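Local structure of rhamnose ABC transporter, periplasmic rhamnose-binding protein (Kribbella flavida, 4KVF) at residues A[98-103]-A[120-125]; A[66-71]-A[288-293]; A[126-131]-A[140-145]. The protein probably binds a sugar, presumably rhamnose, outside the cell membrane and delivers it to the matching ABC importer. One frame throughout, in Å; residues are numbered along the deposited sequence.

Contact 1. Residues A[98-103]-A[120-125]; sequences DVIVVA and ADIKVV
V99–V101 and K123–V125 lie on neighbouring strands of one beta-alpha-beta unit, bridged residue by residue in parallel, with the strand axes 17° apart. K123 N donates to D98 O, and I100 N returns the link to K123 O at 2.8 Å. One step on, V125 N donates to I100 O and V102 N to V125 O, both at 2.9 Å. CA-H groups crowd the same carbonyls: V99 CA lies 3.2 Å from K123 O.

Helix 111-119 makes the crossover between the strands and covers the face that carries I100 and V124. Next to it, I100 CG1 meets I122 CG2 at 3.8 Å, the two branched chains crossing obliquely, while A117 touches both. The same I122 methyl, anti to its backbone N, also rests against D98 O. Further along, V102 CG1 reaches V124 CG1 more loosely, at 4.3 Å. The other face, with V99, V101 and V125, is packed by helix 281-296. K123 starts on that face, but a bend at chi2 (-58°) carries NZ off to a salt bridge with D121 OD1 whose hydrogen bond is weak, at 3.5 Å. D121 is the positive-phi residue of the Schellman motif ending helix 111-119, and its OD2 pairs with K296.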
loop_
_atom_site.group_PDB
_atom_site.type_symbol
_atom_site.label_atom_id
_atom_site.label_comp_id
_atom_site.label_asym_id
_atom_site.label_seq_id
_atom_site.Cartn_x
_atom_site.Cartn_y
_atom_site.Cartn_z
ATOM N N ASP A 98 -5.432 -22.379 9.752
ATOM C CA ASP A 98 -6.684 -21.811 10.251
ATOM C C ASP A 98 -7.041 -20.542 9.492
ATOM O O ASP A 98 -8.213 -20.234 9.320
ATOM C CB ASP A 98 -6.575 -21.492 11.747
ATOM C CG ASP A 98 -6.549 -22.745 12.615
ATOM O OD1 ASP A 98 -7.492 -23.560 12.518
ATOM O OD2 ASP A 98 -5.584 -22.918 13.395
ATOM N N VAL A 99 -6.010 -19.818 9.065
ATOM C CA VAL A 99 -6.145 -18.562 8.339
ATOM C C VAL A 99 -5.136 -18.548 7.198
ATOM O O VAL A 99 -3.964 -18.871 7.396
ATOM C CB VAL A 99 -5.843 -17.351 9.245
ATOM C CG1 VAL A 99 -5.984 -16.034 8.458
ATOM C CG2 VAL A 99 -6.750 -17.347 10.475
ATOM N N ILE A 100 -5.600 -18.195 6.002
ATOM C CA ILE A 100 -4.716 -17.947 4.869
ATOM C C ILE A 100 -4.740 -16.459 4.553
ATOM O O ILE A 100 -5.794 -15.881 4.305
ATOM C CB ILE A 100 -5.127 -18.742 3.598
ATOM C CG1 ILE A 100 -5.003 -20.250 3.839
ATOM C CG2 ILE A 100 -4.239 -18.342 2.404
ATOM C CD1 ILE A 100 -5.529 -21.117 2.673
ATOM N N VAL A 101 -3.568 -15.837 4.603
ATOM C CA VAL A 101 -3.415 -14.426 4.263
ATOM C C VAL A 101 -2.702 -14.341 2.915
ATOM O O VAL A 101 -1.533 -14.730 2.783
ATOM C CB VAL A 101 -2.585 -13.703 5.337
ATOM C CG1 VAL A 101 -2.476 -12.225 5.012
ATOM C CG2 VAL A 101 -3.235 -13.905 6.693
ATOM N N VAL A 102 -3.402 -13.834 1.905
ATOM C CA VAL A 102 -2.892 -13.950 0.541
ATOM C C VAL A 102 -3.006 -12.648 -0.261
ATOM O O VAL A 102 -4.025 -11.949 -0.208
ATOM C CB VAL A 102 -3.611 -15.112 -0.199
ATOM C CG1 VAL A 102 -5.135 -14.945 -0.123
ATOM C CG2 VAL A 102 -3.138 -15.220 -1.649
ATOM N N ALA A 103 -1.958 -12.331 -1.010
ATOM C CA ALA A 103 -2.003 -11.194 -1.927
ATOM C C ALA A 103 -2.281 -11.771 -3.304
ATOM O O ALA A 103 -1.392 -12.324 -3.939
ATOM C CB ALA A 103 -0.675 -10.435 -1.922
ATOM N N ALA A 120 -13.789 -25.409 4.310
ATOM C CA ALA A 120 -13.103 -26.192 5.342
ATOM C C ALA A 120 -12.923 -25.388 6.630
ATOM O O ALA A 120 -12.170 -25.800 7.520
ATOM C CB ALA A 120 -11.740 -26.677 4.833
ATOM N N ASP A 121 -13.613 -24.244 6.706
ATOM C CA ASP A 121 -13.610 -23.328 7.862
ATOM C C ASP A 121 -12.278 -22.612 8.055
ATOM O O ASP A 121 -11.967 -22.107 9.139
ATOM C CB ASP A 121 -14.066 -24.014 9.161
ATOM C CG ASP A 121 -14.528 -23.015 10.222
ATOM O OD1 ASP A 121 -15.269 -22.068 9.878
ATOM O OD2 ASP A 121 -14.130 -23.162 11.399
ATOM N N ILE A 122 -11.497 -22.544 6.984
ATOM C CA ILE A 122 -10.295 -21.742 6.998
ATOM C C ILE A 122 -10.720 -20.316 6.662
ATOM O O ILE A 122 -11.462 -20.106 5.709
ATOM C CB ILE A 122 -9.292 -22.234 5.931
ATOM C CG1 ILE A 122 -8.884 -23.674 6.217
ATOM C CG2 ILE A 122 -8.058 -21.331 5.899
ATOM C CD1 ILE A 122 -7.969 -24.295 5.154
ATOM N N LYS A 123 -10.278 -19.339 7.451
ATOM C CA LYS A 123 -10.567 -17.940 7.119
ATOM C C LYS A 123 -9.572 -17.380 6.113
ATOM O O LYS A 123 -8.367 -17.624 6.194
ATOM C CB LYS A 123 -10.612 -17.077 8.390
ATOM C CG LYS A 123 -11.606 -17.582 9.435
ATOM C CD LYS A 123 -13.026 -17.657 8.882
ATOM C CE LYS A 123 -13.892 -18.573 9.727
ATOM N NZ LYS A 123 -15.284 -18.644 9.203
ATOM N N VAL A 124 -10.081 -16.611 5.157
ATOM C CA VAL A 124 -9.243 -16.082 4.098
ATOM C C VAL A 124 -9.238 -14.558 4.133
ATOM O O VAL A 124 -10.277 -13.919 4.025
ATOM C CB VAL A 124 -9.722 -16.565 2.717
ATOM C CG1 VAL A 124 -8.945 -15.869 1.612
ATOM C CG2 VAL A 124 -9.563 -18.073 2.607
ATOM N N VAL A 125 -8.052 -14.003 4.327
ATOM C CA VAL A 125 -7.848 -12.564 4.344
ATOM C C VAL A 125 -6.895 -12.193 3.207
ATOM O O VAL A 125 -5.740 -12.629 3.156
ATOM C CB VAL A 125 -7.213 -12.127 5.673
ATOM C CG1 VAL A 125 -6.897 -10.642 5.649
ATOM C CG2 VAL A 125 -8.140 -12.465 6.828
#

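Contact 2. Residues A[66-71]-A[288-293]; sequences GEIKGE and AAYAGA
The ring of Y290 is met at its edge by the carboxylate of E67, with OE1 near the ring plane, and obliquely by the side chain of I68; the ring of Y286 also meets it, their planes about 35° apart. The phenol OH donates to E67 OE1 over 2.7 Å. It arrives on the anti side of that oxygen, a little out of the carboxylate plane, and the carboxylate is turned 66° against the ring. E67 reaches this point with an extended chain that crosses the tyrosine at about a right angle, its CB lying 3.5 Å from Y290 OH. A weak hydrogen bond from Y286 OH gives OE1 a second partner.

I68 wedges in beside the phenol. Its CG1 sits between the backbone N and the carbonyl carbon (chi1 63°), which sets the two ends of the side chain on different targets. CG2 touches Y290 CE1 at 3.5 Å, and CD1 reaches forward to A293 CB at 3.6 Å. A phenylalanine in place of Y290 would keep the ring beside I68 but would probably cost E67 OE1 its 2.7 Å partner, Y290 OH, leaving the weak bond to Y286 and a carboxylate freer to turn. I68 further touches I42 and L36, while A289, on the same side of its helix as A293, packs on A64 and V65.

Helix 52-67 ends here in a Schellman motif: K69, with positive phi, lets its own N bond to G66 O and G70 N to V65 O, and the chain then enters strand 71-74. Two helices packed side by side on one face of a parallel sheet, one turning straight into a strand, are characteristic of the alpha/beta lobes of periplasmic binding proteins.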
loop_
_atom_site.group_PDB
_atom_site.type_symbol
_atom_site.label_atom_id
_atom_site.label_comp_id
_atom_site.label_asym_id
_atom_site.label_seq_id
_atom_site.Cartn_x
_atom_site.Cartn_y
_atom_site.Cartn_z
ATOM N N GLY A 66 2.956 -14.117 16.726
ATOM C CA GLY A 66 3.631 -14.423 17.976
ATOM C C GLY A 66 2.908 -13.802 19.157
ATOM O O GLY A 66 2.846 -14.380 20.241
ATOM N N GLU A 67 2.361 -12.610 18.955
ATOM C CA GLU A 67 1.643 -11.927 20.026
ATOM C C GLU A 67 0.402 -12.689 20.494
ATOM O O GLU A 67 0.112 -12.738 21.694
ATOM C CB GLU A 67 1.278 -10.498 19.609
ATOM C CG GLU A 67 2.481 -9.576 19.522
ATOM C CD GLU A 67 2.103 -8.163 19.137
ATOM O OE1 GLU A 67 0.953 -7.959 18.694
ATOM O OE2 GLU A 67 2.953 -7.258 19.288
ATOM N N ILE A 68 -0.318 -13.289 19.548
ATOM C CA ILE A 68 -1.532 -14.023 19.874
ATOM C C ILE A 68 -1.242 -15.513 20.051
ATOM O O ILE A 68 -2.157 -16.339 20.061
ATOM C CB ILE A 68 -2.617 -13.810 18.816
ATOM C CG1 ILE A 68 -2.151 -14.346 17.464
ATOM C CG2 ILE A 68 -2.951 -12.324 18.705
ATOM C CD1 ILE A 68 -3.208 -14.252 16.377
ATOM N N LYS A 69 0.043 -15.836 20.186
ATOM C CA LYS A 69 0.505 -17.193 20.470
ATOM C C LYS A 69 0.066 -18.209 19.413
ATOM O O LYS A 69 -0.240 -19.358 19.726
ATOM C CB LYS A 69 0.078 -17.625 21.876
ATOM C CG LYS A 69 0.697 -16.774 22.987
ATOM C CD LYS A 69 0.197 -17.186 24.361
ATOM N N GLY A 70 0.050 -17.774 18.162
ATOM C CA GLY A 70 -0.300 -18.632 17.041
ATOM C C GLY A 70 0.946 -19.238 16.417
ATOM O O GLY A 70 2.033 -19.137 16.983
ATOM N N GLU A 71 0.785 -19.893 15.267
ATOM C CA GLU A 71 1.907 -20.472 14.536
ATOM C C GLU A 71 2.004 -19.812 13.172
ATOM O O GLU A 71 1.042 -19.837 12.413
ATOM C CB GLU A 71 1.693 -21.968 14.326
ATOM C CG GLU A 71 1.590 -22.801 15.589
ATOM C CD GLU A 71 1.499 -24.289 15.277
ATOM O OE1 GLU A 71 1.977 -24.706 14.195
ATOM O OE2 GLU A 71 0.939 -25.040 16.104
ATOM N N ALA A 288 -3.369 -7.946 9.126
ATOM C CA ALA A 288 -3.968 -9.136 8.523
ATOM C C ALA A 288 -4.068 -10.298 9.522
ATOM O O ALA A 288 -5.080 -11.001 9.559
ATOM C CB ALA A 288 -3.193 -9.562 7.274
ATOM N N ALA A 289 -3.032 -10.485 10.340
ATOM C CA ALA A 289 -3.055 -11.549 11.344
ATOM C C ALA A 289 -4.172 -11.341 12.370
ATOM O O ALA A 289 -4.896 -12.273 12.724
ATOM C CB ALA A 289 -1.711 -11.660 12.037
ATOM N N TYR A 290 -4.334 -10.114 12.852
ATOM C CA TYR A 290 -5.393 -9.858 13.823
ATOM C C TYR A 290 -6.785 -10.001 13.218
ATOM O O TYR A 290 -7.698 -10.492 13.871
ATOM C CB TYR A 290 -5.211 -8.486 14.507
ATOM C CG TYR A 290 -4.263 -8.546 15.686
ATOM C CD1 TYR A 290 -4.721 -8.904 16.952
ATOM C CD2 TYR A 290 -2.911 -8.254 15.539
ATOM C CE1 TYR A 290 -3.854 -8.974 18.036
ATOM C CE2 TYR A 290 -2.039 -8.331 16.622
ATOM C CZ TYR A 290 -2.518 -8.685 17.867
ATOM O OH TYR A 290 -1.652 -8.759 18.939
ATOM N N ALA A 291 -6.951 -9.568 11.971
ATOM C CA ALA A 291 -8.241 -9.688 11.308
ATOM C C ALA A 291 -8.596 -11.167 11.130
ATOM O O ALA A 291 -9.724 -11.599 11.403
ATOM C CB ALA A 291 -8.187 -8.997 9.943
ATOM N N GLY A 292 -7.612 -11.932 10.681
ATOM C CA GLY A 292 -7.792 -13.360 10.460
ATOM C C GLY A 292 -8.130 -14.061 11.766
ATOM O O GLY A 292 -9.022 -14.909 11.828
ATOM N N ALA A 293 -7.412 -13.705 12.820
ATOM C CA ALA A 293 -7.653 -14.298 14.131
ATOM C C ALA A 293 -9.026 -13.935 14.659
ATOM O O ALA A 293 -9.696 -14.773 15.268
ATOM C CB ALA A 293 -6.578 -13.875 15.120
#

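Contact 3. Residues A[126-131]-A[140-145]; sequences TFDSDA and INQATT
Q142 meets D128 by folding back on itself: CG lies between the backbone N and the carbonyl carbon (chi1 57°) and the chain bends again at chi2, which brings the amide across to the aspartate. D128 leaves its backbone pointing away from the partner segment, and only its carboxylate swings back. Q142 NE2 then donates to D128 OD1 over 3.1 Å. The donor comes from above the carboxylate, 64° out of its plane, and the amide and carboxylate planes stand 81° apart.

Behind this pair the parallel strands are running out. I140 N makes a nearly straight bond to T126 O at 2.8 Å. F127 and I140 lie side by side, with F127 CB 4.1 Å from I140 CB. The next rung, D128 N to I140 O, is weak at 3.4 Å. D128, with positive phi, is the middle residue of a classic gamma turn closed by S129 N on F127 O (2.7 Å), which turns the chain away from strand 138-141. Across the turn, T126 OG1 donates to D130 OD1, an oxygen also held in a salt bridge by R136. A water lies 2.8 Å from N141 OD1 and 2.9 Å from D128 O, placed to join the two diverging chains.

D128 OD2 lies close to E57 OE2, a like charge. The N-H of Q142 is likely to offset part of this negative charge, although its approach well above the plane makes for a less favourable hydrogen bond. Because the two acids lie so close, they may hold a proton more readily than isolated ones would.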
loop_
_atom_site.group_PDB
_atom_site.type_symbol
_atom_site.label_atom_id
_atom_site.label_comp_id
_atom_site.label_asym_id
_atom_site.label_seq_id
_atom_site.Cartn_x
_atom_site.Cartn_y
_atom_site.Cartn_z
ATOM N N THR A 126 -7.376 -11.390 2.276
ATOM C CA THR A 126 -6.495 -10.918 1.232
ATOM C C THR A 126 -5.777 -9.657 1.702
ATOM O O THR A 126 -6.204 -8.998 2.653
ATOM C CB THR A 126 -7.271 -10.631 -0.056
ATOM O OG1 THR A 126 -8.417 -9.839 0.270
ATOM C CG2 THR A 126 -7.762 -11.932 -0.671
ATOM N N PHE A 127 -4.670 -9.339 1.052
ATOM C CA PHE A 127 -3.934 -8.119 1.371
ATOM C C PHE A 127 -3.206 -7.616 0.150
ATOM O O PHE A 127 -2.890 -8.390 -0.750
ATOM C CB PHE A 127 -2.976 -8.322 2.557
ATOM C CG PHE A 127 -1.726 -9.103 2.225
ATOM C CD1 PHE A 127 -1.760 -10.480 2.153
ATOM C CD2 PHE A 127 -0.517 -8.456 2.024
ATOM C CE1 PHE A 127 -0.607 -11.207 1.876
ATOM C CE2 PHE A 127 0.641 -9.179 1.734
ATOM C CZ PHE A 127 0.591 -10.556 1.667
ATOM N N ASP A 128 -2.977 -6.307 0.107
ATOM C CA ASP A 128 -2.288 -5.656 -1.004
ATOM C C ASP A 128 -3.143 -5.641 -2.271
ATOM O O ASP A 128 -3.551 -4.584 -2.731
ATOM C CB ASP A 128 -0.923 -6.303 -1.272
ATOM C CG ASP A 128 0.203 -5.298 -1.277
ATOM O OD1 ASP A 128 0.162 -4.371 -2.114
ATOM O OD2 ASP A 128 1.132 -5.437 -0.452
ATOM N N SER A 129 -3.417 -6.820 -2.820
ATOM C CA SER A 129 -4.291 -6.959 -3.972
ATOM C C SER A 129 -5.402 -7.929 -3.617
ATOM O O SER A 129 -5.153 -9.011 -3.085
ATOM C CB SER A 129 -3.515 -7.462 -5.184
ATOM O OG SER A 129 -2.556 -6.503 -5.589
ATOM N N ASP A 130 -6.634 -7.531 -3.917
ATOM C CA ASP A 130 -7.801 -8.262 -3.445
ATOM C C ASP A 130 -8.227 -9.354 -4.426
ATOM O O ASP A 130 -7.893 -9.306 -5.621
ATOM C CB ASP A 130 -8.938 -7.261 -3.234
ATOM C CG ASP A 130 -10.054 -7.809 -2.368
ATOM O OD1 ASP A 130 -9.907 -8.925 -1.814
ATOM O OD2 ASP A 130 -11.054 -7.087 -2.222
ATOM N N ALA A 131 -8.965 -10.339 -3.917
ATOM C CA ALA A 131 -9.616 -11.338 -4.769
ATOM C C ALA A 131 -11.059 -10.892 -4.989
ATOM O O ALA A 131 -11.490 -9.900 -4.402
ATOM C CB ALA A 131 -9.574 -12.715 -4.107
ATOM N N ILE A 140 -7.354 -6.631 3.524
ATOM C CA ILE A 140 -6.606 -5.562 4.174
ATOM C C ILE A 140 -6.049 -4.624 3.107
ATOM O O ILE A 140 -5.164 -4.992 2.335
ATOM C CB ILE A 140 -5.438 -6.089 5.039
ATOM C CG1 ILE A 140 -5.933 -7.191 5.992
ATOM C CG2 ILE A 140 -4.804 -4.921 5.829
ATOM C CD1 ILE A 140 -7.144 -6.772 6.862
ATOM N N ASN A 141 -6.589 -3.410 3.077
ATOM C CA ASN A 141 -6.176 -2.385 2.128
ATOM C C ASN A 141 -5.256 -1.375 2.808
ATOM O O ASN A 141 -5.648 -0.746 3.798
ATOM C CB ASN A 141 -7.408 -1.670 1.565
ATOM C CG ASN A 141 -7.084 -0.835 0.340
ATOM O OD1 ASN A 141 -5.924 -0.754 -0.070
ATOM N ND2 ASN A 141 -8.115 -0.263 -0.282
ATOM N N GLN A 142 -4.036 -1.228 2.288
ATOM C CA GLN A 142 -3.030 -0.412 2.961
ATOM C C GLN A 142 -3.422 1.050 2.991
ATOM O O GLN A 142 -3.095 1.777 3.938
ATOM C CB GLN A 142 -1.641 -0.566 2.318
ATOM C CG GLN A 142 -1.591 -0.243 0.845
ATOM C CD GLN A 142 -1.733 -1.484 -0.009
ATOM O OE1 GLN A 142 -2.643 -2.290 0.197
ATOM N NE2 GLN A 142 -0.822 -1.656 -0.963
ATOM N N ALA A 143 -4.150 1.472 1.968
ATOM C CA ALA A 143 -4.647 2.845 1.911
ATOM C C ALA A 143 -5.617 2.902 0.760
ATOM O O ALA A 143 -5.374 2.272 -0.258
ATOM C CB ALA A 143 -3.498 3.826 1.681
ATOM N N THR A 144 -6.697 3.659 0.915
ATOM C CA THR A 144 -7.688 3.770 -0.152
ATOM C C THR A 144 -7.164 4.674 -1.259
ATOM O O THR A 144 -6.232 5.452 -1.057
ATOM C CB THR A 144 -9.024 4.341 0.339
ATOM O OG1 THR A 144 -8.820 5.642 0.894
ATOM C CG2 THR A 144 -9.651 3.426 1.394
ATOM N N THR A 145 -7.773 4.581 -2.435
ATOM C CA THR A 145 -7.363 5.478 -3.499
ATOM C C THR A 145 -7.729 6.917 -3.130
ATOM O O THR A 145 -7.007 7.851 -3.478
ATOM C CB THR A 145 -7.961 5.099 -4.855
ATOM O OG1 THR A 145 -9.388 5.113 -4.763
ATOM C CG2 THR A 145 -7.494 3.720 -5.273
HETATM O O HOH W 1 -4.422 -1.906 -2.114
#

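Contacts 1 and 3 follow one another along strand 123-127, their centres about 15 Å apart, and V102 O to F127 N (3.0 Å) probably continues the ladder of contact 1 into contact 3. Helix 281-296 ties contact 2 to both: A288 CB packs on V101 CG1 at 3.6 Å, and A288 CA on I140 CG1 at 3.7 Å. Contacts 2 and 3 are the most widely spaced, about 18 Å between centres. Contact 3, at the C-terminal strand ends and about 7 Å from the chain's centre, lies where relatives hold their sugar between two lobes. A glycerol, probably from the crystallisation liquor, comes within about 3 Å (nearest atoms) of the D98 side chain, at the N-terminal strand ends instead.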